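Local coordinates for collagen adhesin protein (Enterococcus faecalis, PDB 2Z1P) that probably binds collagen at the enterococcal cell surface by the Collagen Hug model, this chain being the adhesin's two-domain ligand-binding region, at residues 23-28 with 136-141; 61-66 with 125-130; 164-169 with 297-302; 191-196 with 240-245; 199-204 with 260-265. All blocks are in the same frame, centred on the assembly; numbering follows the deposited sequence.

Contact 1. Residues 23-28 with 136-141; sequences VELDHT and ATQRLT
Thr28 and Leu140 mark the place where two sheets of the first, Ig-like domain close on each other: a mixed contact between sheets, two leucines and a threonine methyl packed beside a glutamine, ending in one backbone bond. Strand 20-25 belongs to a four-stranded antiparallel sheet and strand 138-143 to a separate, mixed one of three strands. The axes of 23-25 and 138-141 stay 10.3 Å apart at closest, too far for backbone pairing, and side chains span the interval. Leu25 comes from one side with its CB directed at the other strand, and its CD2 lies 4.3 Å from CD2 of Leu140. The CD1 branch of Leu140 is more tightly engaged, 3.5 Å from CG2 of Thr28, the two side chains crossing at about a right angle. Gln138 stretches out from its own strand with CG opposite the carbonyl carbon and beside the backbone N (chi1 -52°), which brings the end of its side chain near Val23, Leu25 and Thr28. Ile38 and Phe131 wall this layer further in. Beyond His27, whose ring is hydrogen-bonded to Asp26 and Glu34, the two segments draw together, and Thr141 N gives its hydrogen to Thr28 O at 3.0 Å, nearly straight at 169°. The backbone of Thr141 is also bonded to Leu30, so 26-28 is the link by which the chain changes from one sheet to the other, as the first strand does in many Ig-like folds. Methyl packing of Leu25, Leu140 and Thr28 thus closes the sheets, while a single directional bond fixes the register of Thr28 against Thr141.

Contact 2. Residues 61-66 with 125-130; sequences PDALVG and NVIETD
Pro61 O accepts the backbone hydrogen of Leu64 N at 3.0 Å, closing a type I beta turn, and this turn is what meets strand 125-129. No hydrogen bond passes between the two segments; the contact is made by methyl and methylene groups. The turn brings CB of Pro61, Ala63 and Leu64 all to the side of the opposing strand, and one atom, CD1 of Ile127, reaches in among them. It lies 4.0 Å from Pro61 CB, 4.0 Å from Ala63 CB and 3.8 Å from Leu64 CD1, so the end of a single side chain is met by three residues. In Ile127, CG1 sits between backbone N and carbonyl carbon (chi1 62°), and the straight outer bond (chi2 -177°) carries CD1 out to the turn. Two residues on, Thr129 meets the proline ring. Its CG2 comes nearest, 3.6 Å from Pro61 CG, the side chains crossing at about a right angle; OG1, turned opposite the backbone N (chi1 180°), also lies alongside but is hydrogen-bonded to Phe131 N. Phe131 also touches Pro61, Ile142 lies against Ala63, and Leu140 against Ile127. Strands 64-66 and 125-129 are each outermost in their own sheet, one bonded through Val65 to Lys115 and the other through Ile127 to Leu140, so the turn bridges two sheet margins of the Ig-like domain. With no polar bond crossing between the segments, the junction depends on apolar packing.

Contact 3. Residues 164-169 with 297-302; sequences GDLAGE and VKNVFV
Val297 drives both its methyl groups against the backbone of Gly164 and Asp165. With CG1 opposite its backbone N and CG2 opposite its carbonyl carbon (chi1 174°), the valine straddles the facing strand: CG2 sits 3.4 Å from Gly164 C, and CG1 3.5 Å from Asp165 C. At Gly164 the methyl lies directly on the backbone, where no side chain intervenes. Leu166 answers from the other side. Its CG stands opposite the carbonyl carbon (chi1 -60°) and its outer bond is extended (chi2 168°), so the side chain runs past Val297 in the opposite sense and divides its two branches between partners. CD2 stays with Val297 CG1 at 3.9 Å. CD1 goes further along, coming within 3.4 Å of the carbonyl oxygen of Lys298 and 4.0 Å of Val300 CG2, the Val300 methyl that stands opposite its carbonyl carbon. The polar neighbours point their chemistry elsewhere: Asp165 forms a salt bridge with Arg174, and the Asn299 amide nitrogen is hydrogen-bonded to the carbonyls of Gln268 and Gln270. Although the touching parts run nearly the same way, no hydrogen bond joins them; strands 160-166 and 289-298 are outermost in two different sheets. Past this point both segments approach the other domain, Val300 packing on Met35 and Ser37, Glu169 bridging to Lys89 and Lys115. This is an edge closure of the beta-sandwich in the collagen-binding domain, at its junction with the Ig-like domain, consistent with the interdomain region that the Collagen Hug model has closing round its ligand.

Contact 4. Residues 191-196 with 240-245; sequences SIADRQ and DFNLRF
Asp194 stacks on the Phe241 ring. Asp194 CB sits 3.7 Å from the ring centroid, a CH-pi contact over the face, and the carboxylate lies almost flat to the ring, their planes 9° apart. Phe241 gets under it because its CG is tucked between the backbone N and carbonyl carbon (chi1 65°). The same pair is bonded through the backbone, Asp194 N to Phe241 O at 2.6 Å and Phe241 N to Asp194 O at 2.9 Å. Ile192 and Leu243 form the same pair of backbone bonds, and Ile192 CD1 meets the edge of the Phe245 ring. On the other face, the poorly ordered Arg195 forms a long salt bridge with Asp240, NE to OD1 3.9 Å, the oxygen well out of the guanidinium plane; a water spans them, its bond from NE weak. A second shell positions the first: Phe207 and Tyr259 meet the Phe241 ring edge-to-face, Asp189 forms a salt bridge with Arg244, and Val257 and Leu177, from the opposing sheet, cover Leu243. Such antiparallel pairing, with Ile192, Leu243 and Phe241 on the inner face, together with buried Asp194 held by Asn275, and Arg195, Asp240 and Arg244 on the outer, is typical of a beta-sandwich, here the collagen-binding domain.

Contact 5. Residues 199-204 with 260-265; sequences GQQLNK and TSTITE
The amide of Asn203 crosses the side chains of Thr260 and Thr262 obliquely, with its CB 3.1 Å from Thr260 O and its ND2 3.2 Å from Thr262 OG1. A second flat group, the peptide carbonyl of Gln201, is met by Thr262 from two directions. Thr262 OG1 lies in the carbonyl plane, on a lone pair, donating to Gln201 O at 3.2 Å, whereas Thr262 N comes from above the plane at 3.1 Å. One residue thus spends two hydrogens on one oxygen, made possible by the threonine holding OG1 between its backbone N and carbonyl carbon (chi1 36°). The return bond, Gln201 N to Thr262 O, is 2.8 Å and completes an antiparallel hydrogen-bonded pair. On either side of it the pattern continues. Asn203 N donates to Thr260 O at 3.1 Å, in the plane of that carbonyl. At the far end, Gly199 O receives Thr264 N at 3.1 Å along a nearly straight line (175°), with a weak second bond from Thr264 OG1. Away from these polar groups, Thr264 CG2 rests 3.8 Å from Gln201 CG. On the opposite face Gln200 lays its OE1 by Ser261 CB, that oxygen being held by Trp175 NE1, while Ser261 OG is bonded to Gln196 NE2. Strand 172-179 flanks 254-263 on its other side, with Val173 bonded to Ser261. Leu202 packs on Phe235 and Asn239, and Gln200 and Ile263 touch Phe273 of strand 272-281 in the facing sheet.

Contacts 1 and 2 belong to the Ig-like domain, contacts 4 and 5 to the collagen-binding domain, and contact 3 lies near the chain's centre between them. Contact 2 is a surface contact; the rest are partly buried. Contacts 1 and 2 reach the same two sheets, strands 125-129 and 138-143 being neighbours in one, and their centres are about 9 Å apart. Contacts 4 and 5 are true in-sheet pairings rich in backbone bonds, one in each layer of the sandwich, with a carboxylate stacked on a phenylalanine ring in contact 4 and threonine and amide chemistry in contact 5. Contacts 1, 2 and 3 join different sheets, chiefly by side-chain packing. Leu166 of contact 3 touches Ile263 of contact 5.

Contact 1. Residues 23-28 with 136-141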
# COMPACT_ATOMS: atom_id res chain seq x y z
N VAL A 23 -11.31 13.93 13.51
CA VAL A 23 -10.95 12.65 12.90
C VAL A 23 -11.06 12.98 11.41
O VAL A 23 -12.12 12.93 10.81
CB VAL A 23 -11.93 11.51 13.29
CG1 VAL A 23 -13.35 12.03 13.39
CG2 VAL A 23 -11.85 10.37 12.29
N GLU A 24 -9.92 13.33 10.84
CA GLU A 24 -9.82 13.75 9.46
C GLU A 24 -9.25 12.74 8.48
O GLU A 24 -8.25 12.06 8.76
CB GLU A 24 -9.01 15.03 9.45
CG GLU A 24 -8.35 15.42 8.16
CD GLU A 24 -7.22 16.41 8.40
OE1 GLU A 24 -6.71 16.97 7.41
OE2 GLU A 24 -6.84 16.62 9.58
N LEU A 25 -9.89 12.64 7.33
CA LEU A 25 -9.43 11.76 6.27
C LEU A 25 -8.97 12.71 5.17
O LEU A 25 -9.49 13.82 5.06
CB LEU A 25 -10.57 10.88 5.73
CG LEU A 25 -11.31 9.83 6.57
CD1 LEU A 25 -12.42 10.48 7.35
CD2 LEU A 25 -11.91 8.77 5.63
N ASP A 26 -8.00 12.29 4.36
CA ASP A 26 -7.52 13.17 3.30
C ASP A 26 -8.66 13.65 2.39
O ASP A 26 -8.88 14.85 2.27
CB ASP A 26 -6.46 12.46 2.46
CG ASP A 26 -5.84 13.39 1.45
OD1 ASP A 26 -5.22 14.39 1.87
OD2 ASP A 26 -5.97 13.11 0.24
N HIS A 27 -9.36 12.72 1.75
CA HIS A 27 -10.50 13.07 0.91
C HIS A 27 -11.68 12.19 1.32
O HIS A 27 -11.49 11.06 1.77
CB HIS A 27 -10.16 12.89 -0.57
CG HIS A 27 -9.52 11.58 -0.88
ND1 HIS A 27 -8.21 11.30 -0.56
CD2 HIS A 27 -10.02 10.46 -1.46
CE1 HIS A 27 -7.93 10.06 -0.94
NE2 HIS A 27 -9.00 9.53 -1.49
N THR A 28 -12.90 12.70 1.17
CA THR A 28 -14.09 11.95 1.56
C THR A 28 -14.76 11.10 0.47
O THR A 28 -15.88 10.62 0.64
CB THR A 28 -15.15 12.90 2.19
OG1 THR A 28 -15.17 14.15 1.49
CG2 THR A 28 -14.84 13.14 3.67
N ALA A 136 -18.06 16.30 14.14
CA ALA A 136 -18.98 16.35 13.01
C ALA A 136 -19.17 15.00 12.31
O ALA A 136 -18.29 14.15 12.29
CB ALA A 136 -18.50 17.39 11.99
N THR A 137 -20.37 14.83 11.75
CA THR A 137 -20.72 13.63 11.01
C THR A 137 -20.29 13.89 9.57
O THR A 137 -20.67 14.89 8.97
CB THR A 137 -22.24 13.38 11.05
OG1 THR A 137 -22.64 13.07 12.38
CG2 THR A 137 -22.62 12.25 10.12
N GLN A 138 -19.49 12.99 9.00
CA GLN A 138 -19.01 13.17 7.65
C GLN A 138 -19.68 12.29 6.62
O GLN A 138 -19.96 11.12 6.86
CB GLN A 138 -17.52 12.95 7.62
CG GLN A 138 -16.80 13.76 8.64
CD GLN A 138 -15.32 13.50 8.61
OE1 GLN A 138 -14.75 13.03 9.58
NE2 GLN A 138 -14.70 13.78 7.47
N ARG A 139 -19.91 12.88 5.46
CA ARG A 139 -20.51 12.22 4.32
C ARG A 139 -19.42 11.54 3.50
O ARG A 139 -18.71 12.19 2.72
CB ARG A 139 -21.22 13.26 3.45
CG ARG A 139 -21.56 12.80 2.06
CD ARG A 139 -23.00 12.38 1.95
NE ARG A 139 -23.94 13.49 2.10
CZ ARG A 139 -23.95 14.57 1.32
NH1 ARG A 139 -23.07 14.69 0.33
NH2 ARG A 139 -24.86 15.52 1.51
N LEU A 140 -19.26 10.24 3.69
CA LEU A 140 -18.26 9.45 2.97
C LEU A 140 -18.92 8.72 1.80
O LEU A 140 -19.96 8.09 1.95
CB LEU A 140 -17.60 8.45 3.92
CG LEU A 140 -16.36 8.92 4.69
CD1 LEU A 140 -16.49 10.37 5.10
CD2 LEU A 140 -16.18 8.04 5.89
N THR A 141 -18.30 8.81 0.64
CA THR A 141 -18.84 8.19 -0.55
C THR A 141 -17.84 7.20 -1.14
O THR A 141 -16.74 7.57 -1.56
CB THR A 141 -19.20 9.27 -1.61
OG1 THR A 141 -19.72 10.43 -0.95
CG2 THR A 141 -20.25 8.77 -2.58

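Contact 2. Residues 61-66 with 125-130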
# COMPACT_ATOMS: atom_id res chain seq x y z
N PRO A 61 -17.20 2.33 10.56
CA PRO A 61 -18.34 1.96 9.72
C PRO A 61 -18.07 0.60 9.11
O PRO A 61 -16.92 0.25 8.86
CB PRO A 61 -18.35 3.04 8.64
CG PRO A 61 -17.61 4.17 9.25
CD PRO A 61 -16.50 3.49 9.98
N ASP A 62 -19.13 -0.14 8.85
CA ASP A 62 -18.97 -1.46 8.27
C ASP A 62 -18.29 -1.37 6.92
O ASP A 62 -17.70 -2.34 6.46
CB ASP A 62 -20.33 -2.15 8.12
CG ASP A 62 -21.07 -2.32 9.44
OD1 ASP A 62 -20.41 -2.66 10.45
OD2 ASP A 62 -22.30 -2.12 9.46
N ALA A 63 -18.35 -0.21 6.29
CA ALA A 63 -17.74 -0.07 4.98
C ALA A 63 -16.22 0.16 4.99
O ALA A 63 -15.56 -0.04 3.96
CB ALA A 63 -18.45 1.03 4.19
N LEU A 64 -15.66 0.56 6.13
CA LEU A 64 -14.21 0.82 6.23
C LEU A 64 -13.50 -0.01 7.31
O LEU A 64 -13.48 0.36 8.47
CB LEU A 64 -13.95 2.30 6.51
CG LEU A 64 -14.28 3.29 5.40
CD1 LEU A 64 -15.73 3.22 5.06
CD2 LEU A 64 -13.95 4.69 5.87
N VAL A 65 -12.90 -1.12 6.90
CA VAL A 65 -12.21 -1.99 7.83
C VAL A 65 -10.85 -1.47 8.21
O VAL A 65 -10.05 -1.13 7.34
CB VAL A 65 -12.02 -3.36 7.22
CG1 VAL A 65 -11.34 -4.26 8.23
CG2 VAL A 65 -13.37 -3.92 6.77
N GLY A 66 -10.57 -1.40 9.52
CA GLY A 66 -9.27 -0.93 9.98
C GLY A 66 -8.27 -2.03 9.71
O GLY A 66 -8.63 -3.20 9.75
N ASN A 125 -21.98 4.08 -2.87
CA ASN A 125 -22.52 3.80 -1.53
C ASN A 125 -22.15 4.94 -0.57
O ASN A 125 -21.02 5.06 -0.11
CB ASN A 125 -21.96 2.46 -1.00
N VAL A 126 -23.14 5.79 -0.27
CA VAL A 126 -22.94 6.93 0.60
C VAL A 126 -23.23 6.62 2.05
O VAL A 126 -24.27 6.04 2.37
CB VAL A 126 -23.84 8.08 0.17
CG1 VAL A 126 -23.76 9.23 1.15
CG2 VAL A 126 -23.45 8.52 -1.21
N ILE A 127 -22.33 7.00 2.94
CA ILE A 127 -22.52 6.76 4.36
C ILE A 127 -22.24 8.05 5.12
O ILE A 127 -21.50 8.90 4.64
CB ILE A 127 -21.61 5.61 4.87
CG1 ILE A 127 -20.13 5.96 4.71
CG2 ILE A 127 -21.88 4.36 4.07
CD1 ILE A 127 -19.20 4.84 5.13
N GLU A 128 -22.86 8.20 6.29
CA GLU A 128 -22.66 9.38 7.12
C GLU A 128 -22.24 8.90 8.49
O GLU A 128 -23.03 8.30 9.21
CB GLU A 128 -23.95 10.19 7.26
CG GLU A 128 -24.47 10.70 5.95
CD GLU A 128 -25.43 11.84 6.14
OE1 GLU A 128 -26.25 11.77 7.08
OE2 GLU A 128 -25.35 12.81 5.34
N THR A 129 -21.00 9.17 8.86
CA THR A 129 -20.51 8.71 10.15
C THR A 129 -19.64 9.73 10.87
O THR A 129 -18.89 10.47 10.24
CB THR A 129 -19.69 7.44 9.97
OG1 THR A 129 -19.21 7.00 11.25
CG2 THR A 129 -18.51 7.70 9.04
N ASP A 130 -19.74 9.75 12.20
CA ASP A 130 -18.97 10.66 13.06
C ASP A 130 -17.92 9.83 13.80
O ASP A 130 -17.12 10.37 14.59
CB ASP A 130 -19.89 11.36 14.06
CG ASP A 130 -20.46 10.42 15.11
OD1 ASP A 130 -20.99 9.34 14.75
OD2 ASP A 130 -20.40 10.76 16.30

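Contact 3. Residues 164-169 with 297-302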
# COMPACT_ATOMS: atom_id res chain seq x y z
N GLY A 164 1.94 -0.65 -8.57
CA GLY A 164 2.05 -1.25 -7.26
C GLY A 164 1.06 -0.69 -6.26
O GLY A 164 0.43 0.34 -6.51
N ASP A 165 0.90 -1.39 -5.14
CA ASP A 165 0.01 -0.97 -4.06
C ASP A 165 0.60 -1.52 -2.77
O ASP A 165 1.77 -1.88 -2.74
CB ASP A 165 -1.39 -1.55 -4.25
CG ASP A 165 -1.38 -3.04 -4.45
OD1 ASP A 165 -0.35 -3.69 -4.16
OD2 ASP A 165 -2.42 -3.57 -4.90
N LEU A 166 -0.20 -1.58 -1.72
CA LEU A 166 0.29 -2.10 -0.44
C LEU A 166 -0.29 -3.48 -0.16
O LEU A 166 -1.46 -3.75 -0.44
CB LEU A 166 -0.06 -1.11 0.68
CG LEU A 166 0.52 0.31 0.57
CD1 LEU A 166 -0.15 1.20 1.60
CD2 LEU A 166 2.04 0.32 0.78
N ALA A 167 0.54 -4.37 0.38
CA ALA A 167 0.13 -5.73 0.70
C ALA A 167 -0.95 -5.73 1.77
O ALA A 167 -1.56 -6.76 2.04
CB ALA A 167 1.33 -6.53 1.19
N GLY A 168 -1.18 -4.57 2.37
CA GLY A 168 -2.17 -4.44 3.42
C GLY A 168 -1.56 -4.62 4.80
O GLY A 168 -0.64 -3.89 5.21
N GLU A 169 -2.08 -5.61 5.53
CA GLU A 169 -1.63 -5.94 6.88
C GLU A 169 -0.31 -6.74 6.87
O GLU A 169 0.22 -7.12 7.92
CB GLU A 169 -2.75 -6.70 7.60
CG GLU A 169 -4.05 -5.87 7.73
CD GLU A 169 -5.32 -6.59 7.25
OE1 GLU A 169 -5.89 -7.41 8.01
OE2 GLU A 169 -5.74 -6.34 6.10
N VAL A 297 3.68 4.50 -4.82
CA VAL A 297 2.65 3.76 -4.10
C VAL A 297 2.45 4.57 -2.83
O VAL A 297 3.36 4.67 -2.01
CB VAL A 297 3.09 2.33 -3.71
CG1 VAL A 297 2.02 1.68 -2.83
CG2 VAL A 297 3.31 1.48 -4.95
N LYS A 298 1.28 5.19 -2.68
CA LYS A 298 1.01 5.98 -1.49
C LYS A 298 1.05 5.12 -0.23
O LYS A 298 0.51 4.01 -0.20
CB LYS A 298 -0.36 6.66 -1.59
CG LYS A 298 -0.32 8.07 -2.16
CD LYS A 298 -1.70 8.75 -2.03
CE LYS A 298 -2.18 8.83 -0.56
NZ LYS A 298 -3.55 9.44 -0.40
N ASN A 299 1.69 5.64 0.80
CA ASN A 299 1.79 4.93 2.06
C ASN A 299 0.65 5.40 2.96
O ASN A 299 0.18 6.54 2.86
CB ASN A 299 3.16 5.22 2.71
CG ASN A 299 3.40 4.40 3.97
OD1 ASN A 299 2.99 3.23 4.09
ND2 ASN A 299 4.11 5.00 4.93
N VAL A 300 0.17 4.48 3.80
CA VAL A 300 -0.89 4.78 4.74
C VAL A 300 -0.21 5.05 6.09
O VAL A 300 0.27 4.13 6.76
CB VAL A 300 -1.86 3.58 4.89
CG1 VAL A 300 -2.75 3.78 6.10
CG2 VAL A 300 -2.71 3.45 3.64
N PHE A 301 -0.16 6.32 6.46
CA PHE A 301 0.46 6.74 7.70
C PHE A 301 -0.07 6.11 8.96
O PHE A 301 -1.27 6.02 9.18
CB PHE A 301 0.36 8.25 7.83
CG PHE A 301 1.28 8.98 6.90
CD1 PHE A 301 2.65 8.77 6.99
CD2 PHE A 301 0.79 9.87 5.95
CE1 PHE A 301 3.53 9.42 6.15
CE2 PHE A 301 1.66 10.54 5.10
CZ PHE A 301 3.04 10.31 5.20
N VAL A 302 0.86 5.66 9.79
CA VAL A 302 0.50 5.07 11.08
C VAL A 302 1.42 5.82 12.03
O VAL A 302 2.52 5.35 12.31
CB VAL A 302 0.78 3.56 11.12
CG1 VAL A 302 -0.35 2.80 10.46
CG2 VAL A 302 2.11 3.27 10.40

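Contact 4. Residues 191-196 with 240-245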
# COMPACT_ATOMS: atom_id res chain seq x y z
N SER A 191 15.59 -5.85 -21.86
CA SER A 191 16.41 -5.61 -20.70
C SER A 191 15.78 -4.62 -19.73
O SER A 191 15.40 -3.52 -20.12
CB SER A 191 17.77 -5.07 -21.16
OG SER A 191 17.97 -5.32 -22.54
N ILE A 192 15.67 -5.02 -18.48
CA ILE A 192 15.11 -4.14 -17.48
C ILE A 192 16.11 -4.01 -16.33
O ILE A 192 16.59 -5.01 -15.80
CB ILE A 192 13.76 -4.66 -16.92
CG1 ILE A 192 12.71 -4.66 -18.05
CG2 ILE A 192 13.28 -3.78 -15.76
CD1 ILE A 192 11.38 -5.29 -17.67
N ALA A 193 16.44 -2.78 -15.99
CA ALA A 193 17.36 -2.51 -14.90
C ALA A 193 16.48 -1.91 -13.80
O ALA A 193 15.94 -0.81 -13.96
CB ALA A 193 18.42 -1.54 -15.34
N ASP A 194 16.29 -2.62 -12.71
CA ASP A 194 15.43 -2.11 -11.66
C ASP A 194 16.21 -1.70 -10.42
O ASP A 194 17.04 -2.45 -9.91
CB ASP A 194 14.36 -3.14 -11.32
CG ASP A 194 13.19 -2.55 -10.54
OD1 ASP A 194 13.43 -1.98 -9.45
OD2 ASP A 194 12.03 -2.66 -11.00
N ARG A 195 15.92 -0.49 -9.96
CA ARG A 195 16.55 0.09 -8.79
C ARG A 195 15.38 0.49 -7.89
O ARG A 195 14.68 1.46 -8.16
CB ARG A 195 17.39 1.31 -9.21
CG ARG A 195 18.51 0.99 -10.18
CD ARG A 195 19.66 0.20 -9.57
NE ARG A 195 20.72 -0.01 -10.55
CZ ARG A 195 20.65 -0.88 -11.56
NH1 ARG A 195 19.55 -1.62 -11.74
NH2 ARG A 195 21.70 -1.07 -12.36
N GLN A 196 15.16 -0.28 -6.83
CA GLN A 196 14.06 -0.00 -5.91
C GLN A 196 14.32 1.22 -5.06
O GLN A 196 15.46 1.53 -4.72
CB GLN A 196 13.82 -1.20 -5.00
CG GLN A 196 12.48 -1.18 -4.34
CD GLN A 196 12.11 -2.54 -3.83
OE1 GLN A 196 12.60 -2.99 -2.79
NE2 GLN A 196 11.25 -3.23 -4.57
N ASP A 240 18.13 -4.15 -5.78
CA ASP A 240 18.35 -3.83 -7.18
C ASP A 240 18.51 -5.10 -8.02
O ASP A 240 19.19 -6.03 -7.61
CB ASP A 240 19.61 -2.98 -7.35
CG ASP A 240 19.43 -1.56 -6.87
OD1 ASP A 240 20.45 -0.84 -6.76
OD2 ASP A 240 18.28 -1.15 -6.62
N PHE A 241 17.88 -5.12 -9.18
CA PHE A 241 18.00 -6.27 -10.05
C PHE A 241 17.91 -5.90 -11.52
O PHE A 241 17.51 -4.79 -11.87
CB PHE A 241 16.95 -7.34 -9.69
CG PHE A 241 15.50 -6.93 -9.90
CD1 PHE A 241 14.81 -7.29 -11.07
CD2 PHE A 241 14.81 -6.22 -8.91
CE1 PHE A 241 13.46 -6.96 -11.24
CE2 PHE A 241 13.46 -5.89 -9.08
CZ PHE A 241 12.79 -6.26 -10.25
N ASN A 242 18.36 -6.82 -12.37
CA ASN A 242 18.33 -6.65 -13.82
C ASN A 242 17.51 -7.82 -14.36
O ASN A 242 17.79 -8.97 -14.05
CB ASN A 242 19.75 -6.69 -14.41
CG ASN A 242 20.65 -5.62 -13.84
OD1 ASN A 242 20.28 -4.45 -13.73
ND2 ASN A 242 21.87 -6.01 -13.48
N LEU A 243 16.49 -7.52 -15.15
CA LEU A 243 15.65 -8.58 -15.68
C LEU A 243 15.71 -8.65 -17.19
O LEU A 243 15.47 -7.66 -17.90
CB LEU A 243 14.22 -8.35 -15.22
CG LEU A 243 13.21 -9.41 -15.67
CD1 LEU A 243 13.70 -10.80 -15.30
CD2 LEU A 243 11.87 -9.11 -15.02
N ARG A 244 16.04 -9.83 -17.70
CA ARG A 244 16.13 -10.01 -19.14
C ARG A 244 15.24 -11.12 -19.64
O ARG A 244 15.24 -12.22 -19.09
CB ARG A 244 17.57 -10.28 -19.56
CG ARG A 244 17.72 -10.60 -21.04
CD ARG A 244 19.16 -10.99 -21.36
NE ARG A 244 20.07 -9.86 -21.25
CZ ARG A 244 20.22 -8.93 -22.19
NH1 ARG A 244 19.51 -9.00 -23.31
NH2 ARG A 244 21.06 -7.92 -22.01
N PHE A 245 14.48 -10.81 -20.68
CA PHE A 245 13.59 -11.77 -21.32
C PHE A 245 14.26 -12.04 -22.67
O PHE A 245 14.57 -11.10 -23.40
CB PHE A 245 12.21 -11.14 -21.56
CG PHE A 245 11.48 -10.77 -20.30
CD1 PHE A 245 10.59 -11.66 -19.71
CD2 PHE A 245 11.65 -9.52 -19.72
CE1 PHE A 245 9.88 -11.32 -18.56
CE2 PHE A 245 10.95 -9.16 -18.57
CZ PHE A 245 10.05 -10.07 -17.99
O HOH W 1 22.59 1.03 -8.37

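Contact 5. Residues 199-204 with 260-265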
# COMPACT_ATOMS: atom_id res chain seq x y z
N GLY A 199 13.29 2.54 1.83
CA GLY A 199 12.31 2.04 2.77
C GLY A 199 11.81 0.64 2.51
O GLY A 199 10.95 0.16 3.25
N GLN A 200 12.35 -0.04 1.50
CA GLN A 200 11.88 -1.38 1.18
C GLN A 200 12.92 -2.47 1.24
O GLN A 200 14.12 -2.21 1.13
CB GLN A 200 11.27 -1.39 -0.21
CG GLN A 200 10.35 -0.23 -0.44
CD GLN A 200 9.79 -0.23 -1.82
OE1 GLN A 200 9.15 -1.19 -2.24
NE2 GLN A 200 10.04 0.84 -2.55
N GLN A 201 12.44 -3.71 1.40
CA GLN A 201 13.29 -4.89 1.46
C GLN A 201 12.89 -5.88 0.39
O GLN A 201 11.90 -6.60 0.54
CB GLN A 201 13.17 -5.56 2.83
CG GLN A 201 14.37 -5.29 3.72
CD GLN A 201 15.67 -5.80 3.12
OE1 GLN A 201 16.75 -5.32 3.47
NE2 GLN A 201 15.58 -6.79 2.23
N LEU A 202 13.65 -5.94 -0.69
CA LEU A 202 13.33 -6.85 -1.78
C LEU A 202 13.22 -8.30 -1.33
O LEU A 202 14.16 -8.85 -0.75
CB LEU A 202 14.38 -6.73 -2.88
CG LEU A 202 14.14 -7.58 -4.13
CD1 LEU A 202 12.84 -7.16 -4.80
CD2 LEU A 202 15.30 -7.41 -5.08
N ASN A 203 12.07 -8.92 -1.60
CA ASN A 203 11.81 -10.32 -1.24
C ASN A 203 12.22 -11.21 -2.41
O ASN A 203 11.39 -11.65 -3.21
CB ASN A 203 10.33 -10.52 -0.91
CG ASN A 203 9.85 -9.61 0.21
OD1 ASN A 203 8.66 -9.58 0.54
ND2 ASN A 203 10.77 -8.87 0.81
N LYS A 204 13.52 -11.46 -2.49
CA LYS A 204 14.09 -12.26 -3.56
C LYS A 204 13.36 -13.52 -4.00
O LYS A 204 13.50 -13.93 -5.15
CB LYS A 204 15.54 -12.63 -3.22
CG LYS A 204 16.47 -11.44 -2.92
CD LYS A 204 17.95 -11.88 -2.89
CE LYS A 204 18.82 -10.88 -2.15
NZ LYS A 204 18.60 -9.48 -2.62
N THR A 260 7.10 -8.92 -4.36
CA THR A 260 6.86 -8.05 -3.22
C THR A 260 8.10 -7.56 -2.46
O THR A 260 9.18 -8.14 -2.55
CB THR A 260 5.95 -8.73 -2.19
OG1 THR A 260 6.49 -10.02 -1.86
CG2 THR A 260 4.56 -8.91 -2.73
N SER A 261 7.90 -6.49 -1.71
CA SER A 261 8.93 -5.89 -0.89
C SER A 261 8.30 -5.62 0.46
O SER A 261 7.11 -5.30 0.54
CB SER A 261 9.42 -4.58 -1.48
OG SER A 261 10.10 -4.83 -2.69
N THR A 262 9.10 -5.75 1.50
CA THR A 262 8.62 -5.53 2.85
C THR A 262 9.04 -4.15 3.35
O THR A 262 10.17 -3.71 3.11
CB THR A 262 9.16 -6.62 3.80
OG1 THR A 262 10.50 -6.98 3.40
CG2 THR A 262 8.27 -7.86 3.74
N ILE A 263 8.11 -3.47 4.02
CA ILE A 263 8.36 -2.14 4.55
C ILE A 263 9.22 -2.18 5.82
O ILE A 263 8.86 -2.85 6.79
CB ILE A 263 7.03 -1.43 4.84
CG1 ILE A 263 6.16 -1.40 3.57
CG2 ILE A 263 7.29 -0.03 5.33
CD1 ILE A 263 4.79 -0.77 3.77
N THR A 264 10.34 -1.46 5.83
CA THR A 264 11.22 -1.47 7.00
C THR A 264 10.77 -0.44 8.03
O THR A 264 9.84 0.32 7.79
CB THR A 264 12.68 -1.16 6.62
OG1 THR A 264 12.73 0.12 5.99
CG2 THR A 264 13.21 -2.17 5.65
N GLU A 265 11.47 -0.43 9.17
CA GLU A 265 11.17 0.50 10.24
C GLU A 265 11.26 1.91 9.66
O GLU A 265 10.33 2.70 9.79
CB GLU A 265 12.17 0.30 11.40
CG GLU A 265 12.46 1.55 12.23
CD GLU A 265 11.33 1.92 13.17
OE1 GLU A 265 11.28 3.11 13.57
OE2 GLU A 265 10.51 1.04 13.51